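Local coordinates for phenol hydroxylase component phN (PDB 3U52), which is probably the diiron oxygenase subunit of a multicomponent phenol hydroxylase, which would use dioxygen to add a hydroxyl group to phenol, at residues L205-N217 with V276-M289. Numbering follows the deposited sequence.
Sequences LLFVPFMSGAAYN and VSMMMDYMLPNKVM
Pro209 and Val276 meet where the C-terminal parts of helices 187-216 and 254-283 pack side by side, a buried helix pair followed by a loop that closes back on the first helix. The axes of 205-216 and 276-283 run the same way, 23° apart and 9.9 Å at closest approach. Val276 is a knob in the hole formed by Leu205, Leu206, Pro209 and Phe210. Its CG1 meets Pro209 CB, while CG2 turns to Leu206 CD1 at 4.0 Å.

Pro209 also receives two methionines. Met280 SD lies against its CG at 3.7 Å, and Met279 CE reaches its CB. The Met279 chain leaves with CG anti to the backbone N, then bends at chi2 (-74°) and chi3 (-73°). This curls CE over the face of Phe210, 3.9 Å from the ring centroid, as a CH-pi contact. SD sits over the same ring in a Met-aromatic contact. Phe100 meets this ring edge-to-face.

Farther along, Leu284 CD1 packs 3.8 Å from Gly213 CA, where the helix has no side chain. Val288 sets CG2 over one face of Tyr216, offset toward the rim.

Asn217 holds the loop by its backbone. Asn286 N gives a hydrogen bond to Asn217 OD1 (2.8 Å), and Asn217 ND2 gives a nearly straight one to Asn286 O (2.9 Å); each lies on a lone pair of its acceptor. The same ND2 also binds Gly213 O, which fixes the amide plane. Asn286 ND2 returns a bond to Tyr216 O at 2.8 Å. Ser89 adds a further bond to Asn217 OD1.

Helix 187-216 carries the iron ligand Glu199 and belongs to the diiron helical bundle typical of bacterial multicomponent monooxygenase hydroxylases; helix 254-283 and its loop pack against it, close to a xenon site near Leu206.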
loop_
_atom_site.group_PDB
_atom_site.type_symbol
_atom_site.label_atom_id
_atom_site.label_comp_id
_atom_site.label_asym_id
_atom_site.label_seq_id
_atom_site.Cartn_x
_atom_site.Cartn_y
_atom_site.Cartn_z
ATOM N N LEU A 205 -4.646 22.252 16.450
ATOM C CA LEU A 205 -6.099 22.478 16.555
ATOM C C LEU A 205 -6.878 22.143 15.294
ATOM O O LEU A 205 -8.085 21.893 15.360
ATOM C CB LEU A 205 -6.413 23.900 17.023
ATOM C CG LEU A 205 -5.856 24.141 18.427
ATOM C CD1 LEU A 205 -5.522 25.589 18.751
ATOM C CD2 LEU A 205 -6.823 23.581 19.417
ATOM N N LEU A 206 -6.195 22.176 14.147
ATOM C CA LEU A 206 -6.780 21.800 12.868
ATOM C C LEU A 206 -6.548 20.308 12.618
ATOM O O LEU A 206 -7.489 19.563 12.387
ATOM C CB LEU A 206 -6.158 22.640 11.739
ATOM C CG LEU A 206 -6.950 22.924 10.423
ATOM C CD1 LEU A 206 -8.121 21.959 10.193
ATOM C CD2 LEU A 206 -7.447 24.395 10.323
ATOM N N PHE A 207 -5.297 19.881 12.727
ATOM C CA PHE A 207 -4.850 18.531 12.377
ATOM C C PHE A 207 -5.373 17.439 13.301
ATOM O O PHE A 207 -5.928 16.440 12.830
ATOM C CB PHE A 207 -3.307 18.502 12.400
ATOM C CG PHE A 207 -2.683 17.267 11.774
ATOM C CD1 PHE A 207 -2.416 16.133 12.545
ATOM C CD2 PHE A 207 -2.324 17.267 10.421
ATOM C CE1 PHE A 207 -1.841 15.000 11.958
ATOM C CE2 PHE A 207 -1.749 16.143 9.824
ATOM C CZ PHE A 207 -1.505 15.010 10.588
ATOM N N VAL A 208 -5.127 17.581 14.603
ATOM C CA VAL A 208 -5.514 16.528 15.553
ATOM C C VAL A 208 -7.040 16.174 15.518
ATOM O O VAL A 208 -7.396 14.997 15.397
ATOM C CB VAL A 208 -5.001 16.796 16.989
ATOM C CG1 VAL A 208 -5.273 15.589 17.866
ATOM C CG2 VAL A 208 -3.448 17.109 17.001
ATOM N N PRO A 209 -7.940 17.174 15.618
ATOM C CA PRO A 209 -9.375 16.833 15.520
ATOM C C PRO A 209 -9.798 16.105 14.248
ATOM O O PRO A 209 -10.615 15.184 14.333
ATOM C CB PRO A 209 -10.071 18.203 15.577
ATOM C CG PRO A 209 -9.110 19.069 16.360
ATOM C CD PRO A 209 -7.754 18.622 15.867
ATOM N N PHE A 210 -9.283 16.514 13.085
ATOM C CA PHE A 210 -9.709 15.881 11.831
ATOM C C PHE A 210 -9.155 14.469 11.724
ATOM O O PHE A 210 -9.908 13.537 11.390
ATOM C CB PHE A 210 -9.364 16.699 10.568
ATOM C CG PHE A 210 -10.428 17.724 10.187
ATOM C CD1 PHE A 210 -11.642 17.313 9.577
ATOM C CD2 PHE A 210 -10.236 19.101 10.459
ATOM C CE1 PHE A 210 -12.646 18.267 9.230
ATOM C CE2 PHE A 210 -11.217 20.066 10.117
ATOM C CZ PHE A 210 -12.455 19.642 9.489
ATOM N N MET A 211 -7.863 14.317 12.028
ATOM C CA MET A 211 -7.175 13.053 11.831
ATOM C C MET A 211 -7.486 12.055 12.948
ATOM O O MET A 211 -7.683 10.890 12.677
ATOM C CB MET A 211 -5.673 13.294 11.640
ATOM C CG MET A 211 -5.364 14.371 10.534
ATOM S SD MET A 211 -5.988 13.910 8.892
ATOM C CE MET A 211 -6.172 15.450 8.080
ATOM N N SER A 212 -7.585 12.490 14.201
ATOM C CA SER A 212 -7.967 11.517 15.212
ATOM C C SER A 212 -9.477 11.237 15.188
ATOM O O SER A 212 -9.888 10.108 15.472
ATOM C CB SER A 212 -7.392 11.833 16.593
ATOM O OG SER A 212 -8.135 12.858 17.188
ATOM N N GLY A 213 -10.294 12.205 14.743
ATOM C CA GLY A 213 -11.717 11.938 14.449
ATOM C C GLY A 213 -11.865 10.811 13.428
ATOM O O GLY A 213 -12.720 9.929 13.578
ATOM N N ALA A 214 -11.056 10.850 12.381
ATOM C CA ALA A 214 -11.006 9.770 11.403
ATOM C C ALA A 214 -10.692 8.429 12.066
ATOM O O ALA A 214 -11.353 7.437 11.772
ATOM C CB ALA A 214 -9.980 10.073 10.306
ATOM N N ALA A 215 -9.695 8.417 12.950
ATOM C CA ALA A 215 -9.259 7.184 13.616
ATOM C C ALA A 215 -10.383 6.650 14.494
ATOM O O ALA A 215 -10.580 5.464 14.506
ATOM C CB ALA A 215 -8.004 7.397 14.442
ATOM N N TYR A 216 -11.154 7.511 15.170
ATOM C CA TYR A 216 -12.229 7.033 16.075
ATOM C C TYR A 216 -13.535 6.697 15.351
ATOM O O TYR A 216 -14.466 6.183 15.974
ATOM C CB TYR A 216 -12.518 8.046 17.166
ATOM C CG TYR A 216 -11.485 8.183 18.280
ATOM C CD1 TYR A 216 -10.124 8.184 18.021
ATOM C CD2 TYR A 216 -11.908 8.387 19.598
ATOM C CE1 TYR A 216 -9.197 8.340 19.053
ATOM C CE2 TYR A 216 -10.995 8.532 20.634
ATOM C CZ TYR A 216 -9.647 8.527 20.354
ATOM O OH TYR A 216 -8.765 8.672 21.416
ATOM N N ASN A 217 -13.616 7.021 14.062
ATOM C CA ASN A 217 -14.834 6.879 13.340
ATOM C C ASN A 217 -14.724 5.999 12.110
ATOM O O ASN A 217 -15.608 6.013 11.250
ATOM C CB ASN A 217 -15.448 8.256 13.033
ATOM C CG ASN A 217 -15.940 8.930 14.272
ATOM O OD1 ASN A 217 -17.090 8.734 14.673
ATOM N ND2 ASN A 217 -15.056 9.639 14.956
ATOM N N VAL A 276 -13.741 24.272 13.188
ATOM C CA VAL A 276 -13.258 22.992 13.725
ATOM C C VAL A 276 -13.868 22.663 15.102
ATOM O O VAL A 276 -14.155 21.498 15.367
ATOM C CB VAL A 276 -11.705 22.913 13.826
ATOM C CG1 VAL A 276 -11.247 21.475 14.111
ATOM C CG2 VAL A 276 -11.059 23.363 12.551
ATOM N N SER A 277 -14.079 23.675 15.956
ATOM C CA SER A 277 -14.722 23.442 17.235
ATOM C C SER A 277 -16.067 22.771 17.075
ATOM O O SER A 277 -16.401 21.828 17.790
ATOM C CB SER A 277 -14.868 24.733 18.065
ATOM O OG SER A 277 -15.926 25.498 17.571
ATOM N N MET A 278 -16.846 23.269 16.123
ATOM C CA MET A 278 -18.165 22.710 15.806
ATOM C C MET A 278 -18.076 21.258 15.243
ATOM O O MET A 278 -18.876 20.380 15.581
ATOM C CB MET A 278 -18.834 23.643 14.785
ATOM C CG MET A 278 -20.108 23.149 14.281
ATOM S SD MET A 278 -20.741 24.268 13.012
ATOM C CE MET A 278 -19.696 23.718 11.610
ATOM N N MET A 279 -17.137 21.034 14.337
ATOM C CA MET A 279 -16.878 19.698 13.768
ATOM C C MET A 279 -16.619 18.645 14.829
ATOM O O MET A 279 -17.258 17.564 14.853
ATOM C CB MET A 279 -15.658 19.815 12.832
ATOM C CG MET A 279 -15.316 18.608 11.961
ATOM S SD MET A 279 -14.565 17.215 12.826
ATOM C CE MET A 279 -12.898 17.529 13.276
ATOM N N MET A 280 -15.640 18.918 15.683
ATOM C CA MET A 280 -15.224 17.889 16.640
ATOM C C MET A 280 -16.263 17.667 17.766
ATOM O O MET A 280 -16.413 16.531 18.230
ATOM C CB MET A 280 -13.823 18.146 17.216
ATOM C CG MET A 280 -13.726 19.285 18.219
ATOM S SD MET A 280 -12.000 19.702 18.585
ATOM C CE MET A 280 -11.502 18.387 19.666
ATOM N N ASP A 281 -16.972 18.714 18.194
ATOM C CA ASP A 281 -17.953 18.531 19.271
ATOM C C ASP A 281 -19.237 17.893 18.759
ATOM O O ASP A 281 -19.853 17.090 19.498
ATOM C CB ASP A 281 -18.298 19.850 19.970
ATOM C CG ASP A 281 -17.236 20.276 20.976
ATOM O OD1 ASP A 281 -17.421 21.296 21.637
ATOM O OD2 ASP A 281 -16.222 19.572 21.152
ATOM N N TYR A 282 -19.643 18.230 17.514
ATOM C CA TYR A 282 -20.974 17.825 16.979
ATOM C C TYR A 282 -20.990 16.864 15.782
ATOM O O TYR A 282 -21.886 16.003 15.686
ATOM C CB TYR A 282 -21.780 19.075 16.568
ATOM C CG TYR A 282 -22.302 19.854 17.750
ATOM C CD1 TYR A 282 -21.512 20.828 18.394
ATOM C CD2 TYR A 282 -23.575 19.604 18.242
ATOM C CE1 TYR A 282 -21.967 21.520 19.514
ATOM C CE2 TYR A 282 -24.072 20.298 19.362
ATOM C CZ TYR A 282 -23.276 21.252 19.977
ATOM O OH TYR A 282 -23.803 21.899 21.066
ATOM N N MET A 283 -20.059 17.035 14.842
ATOM C CA MET A 283 -20.131 16.255 13.620
ATOM C C MET A 283 -19.535 14.840 13.729
ATOM O O MET A 283 -19.819 13.998 12.869
ATOM C CB MET A 283 -19.543 16.999 12.430
ATOM C CG MET A 283 -20.242 18.332 12.085
ATOM S SD MET A 283 -19.459 18.835 10.554
ATOM C CE MET A 283 -20.632 19.899 9.799
ATOM N N LEU A 284 -18.730 14.587 14.757
ATOM C CA LEU A 284 -18.146 13.249 14.940
ATOM C C LEU A 284 -19.053 12.357 15.815
ATOM O O LEU A 284 -19.312 12.710 16.965
ATOM C CB LEU A 284 -16.736 13.345 15.553
ATOM C CG LEU A 284 -15.681 14.212 14.841
ATOM C CD1 LEU A 284 -14.420 14.319 15.693
ATOM C CD2 LEU A 284 -15.358 13.664 13.436
ATOM N N PRO A 285 -19.577 11.237 15.250
ATOM C CA PRO A 285 -20.367 10.286 16.045
ATOM C C PRO A 285 -19.624 9.768 17.286
ATOM O O PRO A 285 -20.192 9.818 18.399
ATOM C CB PRO A 285 -20.680 9.156 15.039
ATOM C CG PRO A 285 -20.745 9.870 13.712
ATOM C CD PRO A 285 -19.600 10.881 13.800
ATOM N N ASN A 286 -18.374 9.301 17.098
ATOM C CA ASN A 286 -17.473 9.002 18.228
ATOM C C ASN A 286 -16.540 10.161 18.497
ATOM O O ASN A 286 -15.786 10.559 17.592
ATOM C CB ASN A 286 -16.678 7.687 18.017
ATOM C CG ASN A 286 -17.590 6.532 17.628
ATOM O OD1 ASN A 286 -18.673 6.386 18.199
ATOM N ND2 ASN A 286 -17.189 5.738 16.653
ATOM N N LYS A 287 -16.570 10.660 19.747
ATOM C CA LYS A 287 -15.868 11.874 20.139
ATOM C C LYS A 287 -14.419 11.564 20.485
ATOM O O LYS A 287 -14.132 10.510 21.063
ATOM C CB LYS A 287 -16.521 12.541 21.373
ATOM C CG LYS A 287 -18.043 12.747 21.326
ATOM C CD LYS A 287 -18.516 13.744 20.214
ATOM C CE LYS A 287 -20.057 13.702 20.085
ATOM N NZ LYS A 287 -20.521 14.519 18.871
ATOM N N VAL A 288 -13.521 12.479 20.147
ATOM C CA VAL A 288 -12.095 12.373 20.501
ATOM C C VAL A 288 -11.862 13.099 21.843
ATOM O O VAL A 288 -11.418 12.516 22.839
ATOM C CB VAL A 288 -11.166 12.996 19.404
ATOM C CG1 VAL A 288 -9.661 12.753 19.750
ATOM C CG2 VAL A 288 -11.474 12.415 18.046
ATOM N N MET A 289 -12.149 14.380 21.850
ATOM C CA MET A 289 -12.032 15.221 23.036
ATOM C C MET A 289 -12.914 16.419 22.719
ATOM O O MET A 289 -13.399 16.532 21.580
ATOM C CB MET A 289 -10.595 15.659 23.300
ATOM C CG MET A 289 -10.020 16.625 22.278
ATOM S SD MET A 289 -8.220 16.874 22.415
ATOM C CE MET A 289 -7.823 16.180 20.802
#